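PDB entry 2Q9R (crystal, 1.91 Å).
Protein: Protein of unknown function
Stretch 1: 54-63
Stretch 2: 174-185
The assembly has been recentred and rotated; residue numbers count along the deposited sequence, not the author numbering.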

# COMPACT_ATOMS: atom_id res chain seq x y z
N LEU A 54 -20.20 -15.50 2.49
CA LEU A 54 -18.92 -16.06 2.03
C LEU A 54 -18.74 -17.55 2.36
O LEU A 54 -18.22 -18.30 1.54
CB LEU A 54 -17.75 -15.22 2.52
CG LEU A 54 -17.49 -13.89 1.78
CD1 LEU A 54 -16.69 -12.91 2.66
CD2 LEU A 54 -16.80 -14.12 0.40
N GLU A 55 -19.16 -17.96 3.55
CA GLU A 55 -19.00 -19.30 4.00
C GLU A 55 -19.86 -20.23 3.16
O GLU A 55 -19.43 -21.31 2.79
CB GLU A 55 -19.38 -19.37 5.50
CG GLU A 55 -19.44 -20.82 6.08
CD GLU A 55 -18.05 -21.47 6.26
OE1 GLU A 55 -17.25 -20.93 7.05
OE2 GLU A 55 -17.79 -22.54 5.64
N LEU A 56 -21.07 -19.78 2.82
CA LEU A 56 -21.94 -20.50 1.89
C LEU A 56 -21.34 -20.55 0.49
O LEU A 56 -21.42 -21.57 -0.17
CB LEU A 56 -23.35 -19.87 1.91
CG LEU A 56 -24.17 -20.05 3.21
CD1 LEU A 56 -25.46 -19.20 3.20
CD2 LEU A 56 -24.57 -21.49 3.42
N LEU A 57 -20.69 -19.47 0.02
CA LEU A 57 -20.01 -19.54 -1.28
C LEU A 57 -18.85 -20.55 -1.25
O LEU A 57 -18.66 -21.31 -2.21
CB LEU A 57 -19.49 -18.16 -1.73
CG LEU A 57 -20.62 -17.21 -2.13
CD1 LEU A 57 -20.17 -15.75 -2.03
CD2 LEU A 57 -21.21 -17.54 -3.49
N TRP A 58 -18.09 -20.56 -0.17
CA TRP A 58 -17.01 -21.56 -0.06
C TRP A 58 -17.60 -22.97 -0.07
O TRP A 58 -17.11 -23.84 -0.80
CB TRP A 58 -16.15 -21.34 1.17
CG TRP A 58 -15.23 -20.17 1.02
CD1 TRP A 58 -15.29 -19.01 1.72
CD2 TRP A 58 -14.12 -20.04 0.12
NE1 TRP A 58 -14.28 -18.16 1.32
CE2 TRP A 58 -13.54 -18.77 0.35
CE3 TRP A 58 -13.55 -20.87 -0.83
CZ2 TRP A 58 -12.46 -18.32 -0.39
CZ3 TRP A 58 -12.44 -20.43 -1.53
CH2 TRP A 58 -11.90 -19.19 -1.30
N GLN A 59 -18.63 -23.20 0.76
CA GLN A 59 -19.25 -24.52 0.82
C GLN A 59 -19.84 -24.95 -0.51
O GLN A 59 -19.85 -26.15 -0.84
CB GLN A 59 -20.34 -24.53 1.89
CG GLN A 59 -19.83 -24.53 3.31
CD GLN A 59 -19.11 -25.79 3.61
OE1 GLN A 59 -19.64 -26.88 3.36
NE2 GLN A 59 -17.87 -25.68 4.11
N SER A 60 -20.35 -24.00 -1.28
CA SER A 60 -20.88 -24.33 -2.61
C SER A 60 -19.83 -24.95 -3.50
O SER A 60 -20.16 -25.77 -4.39
CB SER A 60 -21.42 -23.10 -3.33
OG SER A 60 -22.37 -22.49 -2.47
N LEU A 61 -18.59 -24.55 -3.28
CA LEU A 61 -17.49 -25.11 -4.06
C LEU A 61 -17.04 -26.49 -3.55
O LEU A 61 -16.53 -27.26 -4.34
CB LEU A 61 -16.30 -24.14 -4.09
CG LEU A 61 -16.58 -22.79 -4.78
CD1 LEU A 61 -15.59 -21.70 -4.31
CD2 LEU A 61 -16.56 -22.96 -6.29
N TYR A 62 -17.20 -26.77 -2.26
CA TYR A 62 -16.87 -28.11 -1.68
C TYR A 62 -17.95 -29.16 -1.88
O TYR A 62 -17.67 -30.35 -2.04
CB TYR A 62 -16.73 -28.05 -0.14
CG TYR A 62 -15.56 -27.33 0.44
CD1 TYR A 62 -14.27 -27.69 0.12
CD2 TYR A 62 -15.76 -26.34 1.39
CE1 TYR A 62 -13.17 -27.03 0.70
CE2 TYR A 62 -14.69 -25.67 1.97
CZ TYR A 62 -13.39 -26.02 1.62
OH TYR A 62 -12.33 -25.36 2.20
N ASP A 63 -19.20 -28.73 -1.76
CA ASP A 63 -20.32 -29.63 -1.47
C ASP A 63 -21.43 -29.47 -2.48
O ASP A 63 -22.25 -28.56 -2.38
CB ASP A 63 -20.87 -29.39 -0.05
CG ASP A 63 -21.99 -30.37 0.32
OD1 ASP A 63 -22.37 -31.24 -0.52
OD2 ASP A 63 -22.48 -30.25 1.47
N LYS A 174 -10.06 -29.49 -13.13
CA LYS A 174 -11.24 -29.32 -12.28
C LYS A 174 -10.84 -28.78 -10.93
O LYS A 174 -9.71 -29.01 -10.47
CB LYS A 174 -11.94 -30.67 -12.07
CG LYS A 174 -13.02 -30.95 -13.10
CD LYS A 174 -13.72 -32.32 -12.91
CE LYS A 174 -14.39 -32.48 -11.53
NZ LYS A 174 -15.41 -33.58 -11.56
N ILE A 175 -11.78 -28.12 -10.25
CA ILE A 175 -11.50 -27.67 -8.88
C ILE A 175 -11.58 -28.87 -7.94
O ILE A 175 -12.34 -29.77 -8.18
CB ILE A 175 -12.41 -26.49 -8.46
CG1 ILE A 175 -13.85 -26.91 -8.24
CG2 ILE A 175 -12.33 -25.38 -9.53
CD1 ILE A 175 -14.69 -25.78 -7.63
N THR A 176 -10.74 -28.90 -6.91
CA THR A 176 -10.66 -30.01 -5.97
C THR A 176 -10.90 -29.45 -4.57
O THR A 176 -10.74 -28.25 -4.33
CB THR A 176 -9.28 -30.72 -6.07
OG1 THR A 176 -8.27 -29.87 -5.53
CG2 THR A 176 -8.91 -31.03 -7.54
N ALA A 177 -11.30 -30.31 -3.63
CA ALA A 177 -11.52 -29.86 -2.24
C ALA A 177 -10.26 -29.24 -1.63
O ALA A 177 -10.33 -28.24 -0.92
CB ALA A 177 -12.01 -31.03 -1.37
N GLU A 178 -9.12 -29.83 -1.96
CA GLU A 178 -7.84 -29.39 -1.43
C GLU A 178 -7.51 -28.01 -1.97
O GLU A 178 -6.95 -27.17 -1.26
CB GLU A 178 -6.72 -30.38 -1.80
CG GLU A 178 -7.07 -31.85 -1.53
CD GLU A 178 -7.77 -32.57 -2.72
OE1 GLU A 178 -7.15 -32.70 -3.81
OE2 GLU A 178 -8.93 -33.00 -2.55
N LEU A 179 -7.85 -27.77 -3.23
CA LEU A 179 -7.57 -26.50 -3.87
C LEU A 179 -8.42 -25.43 -3.22
O LEU A 179 -7.92 -24.39 -2.81
CB LEU A 179 -7.85 -26.62 -5.37
CG LEU A 179 -7.66 -25.39 -6.26
CD1 LEU A 179 -6.26 -24.84 -6.05
CD2 LEU A 179 -7.94 -25.76 -7.74
N VAL A 180 -9.72 -25.68 -3.11
CA VAL A 180 -10.64 -24.71 -2.51
C VAL A 180 -10.21 -24.39 -1.07
O VAL A 180 -10.05 -23.21 -0.70
CB VAL A 180 -12.08 -25.22 -2.57
CG1 VAL A 180 -13.05 -24.28 -1.87
CG2 VAL A 180 -12.50 -25.41 -4.04
N LYS A 181 -9.99 -25.43 -0.27
CA LYS A 181 -9.54 -25.23 1.11
C LYS A 181 -8.27 -24.43 1.21
O LYS A 181 -8.15 -23.59 2.09
CB LYS A 181 -9.35 -26.57 1.87
CG LYS A 181 -8.32 -26.52 3.08
CD LYS A 181 -8.29 -27.81 3.98
N GLY A 182 -7.31 -24.73 0.36
CA GLY A 182 -6.01 -24.10 0.45
C GLY A 182 -6.05 -22.63 0.07
O GLY A 182 -5.39 -21.81 0.69
N LEU A 183 -6.82 -22.31 -0.94
CA LEU A 183 -6.97 -20.92 -1.33
C LEU A 183 -7.69 -20.13 -0.24
O LEU A 183 -7.26 -19.05 0.14
CB LEU A 183 -7.67 -20.79 -2.69
CG LEU A 183 -6.82 -21.23 -3.88
CD1 LEU A 183 -7.70 -21.14 -5.11
CD2 LEU A 183 -5.54 -20.41 -4.04
N ARG A 184 -8.75 -20.70 0.31
CA ARG A 184 -9.49 -20.02 1.36
C ARG A 184 -8.61 -19.75 2.56
O ARG A 184 -8.61 -18.63 3.10
CB ARG A 184 -10.67 -20.85 1.79
CG ARG A 184 -11.55 -20.22 2.87
CD ARG A 184 -12.39 -21.30 3.51
NE ARG A 184 -13.69 -20.83 3.94
CZ ARG A 184 -14.04 -20.47 5.17
NH1 ARG A 184 -13.16 -20.53 6.18
NH2 ARG A 184 -15.31 -20.07 5.39
N LYS A 185 -7.89 -20.78 2.99
CA LYS A 185 -6.98 -20.67 4.14
C LYS A 185 -5.90 -19.65 3.89
O LYS A 185 -5.63 -18.82 4.75
CB LYS A 185 -6.39 -22.05 4.47
CG LYS A 185 -5.37 -22.06 5.61
CD LYS A 185 -5.14 -23.49 6.15
CE LYS A 185 -3.74 -24.06 5.75
NZ LYS A 185 -2.56 -23.37 6.37

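A recurrent principle of helix packing is that a small branched side chain can sit at the centre of a contact, touching several larger neighbours, while long amphipathic side chains close the contact at its margin. V180 illustrates the first half. Its CA-to-CB bond points toward the opposing helix, and V180 CG1 touches three residues there: W58 at CE3 (3.6 Å), L61 at CB (3.9 Å) and Y62 at CE1 (3.8 Å). The same methyl meets the two rings differently, lying at the edge of the W58 indole but over the face of the Y62 phenol, where it makes a CH-pi contact. Beside this centre, L61 CD2 packs against I175 CD1 at 3.6 Å, extending the apolar surface into the segment that precedes the second helix.

Helices 54-62 and 177-185 run nearly antiparallel, at 157°, with axes 9.8 Å apart at closest approach. The C-terminal end of the first lies beside the start of the second, as the 5.7 Å between Y62 CA and A177 CA confirms. That start is capped by T176, whose OG1 accepts a hydrogen bond from L179 N at 3.1 Å. Y62 fits as a knob among A177, V180, K181 and R184; Y62 OH lies 3.0 Å from K181 CA and 3.4 Å from K181 N, where the angle is too poor for a hydrogen bond.

R184 supplies the second half of the principle. Its aliphatic CB sits 3.6 Å from the centroid of the W58 six-membered ring, almost directly above it, while CZ stands 4.5 Å from the five-membered centroid in an off-centre cation-pi interaction. The indole thus receives both the greasy and the charged portions of one side chain. Beyond it, R184 NH2 reaches E55 OE1 at 2.7 Å, a salt bridge that pairs opposite charges at the polar edge.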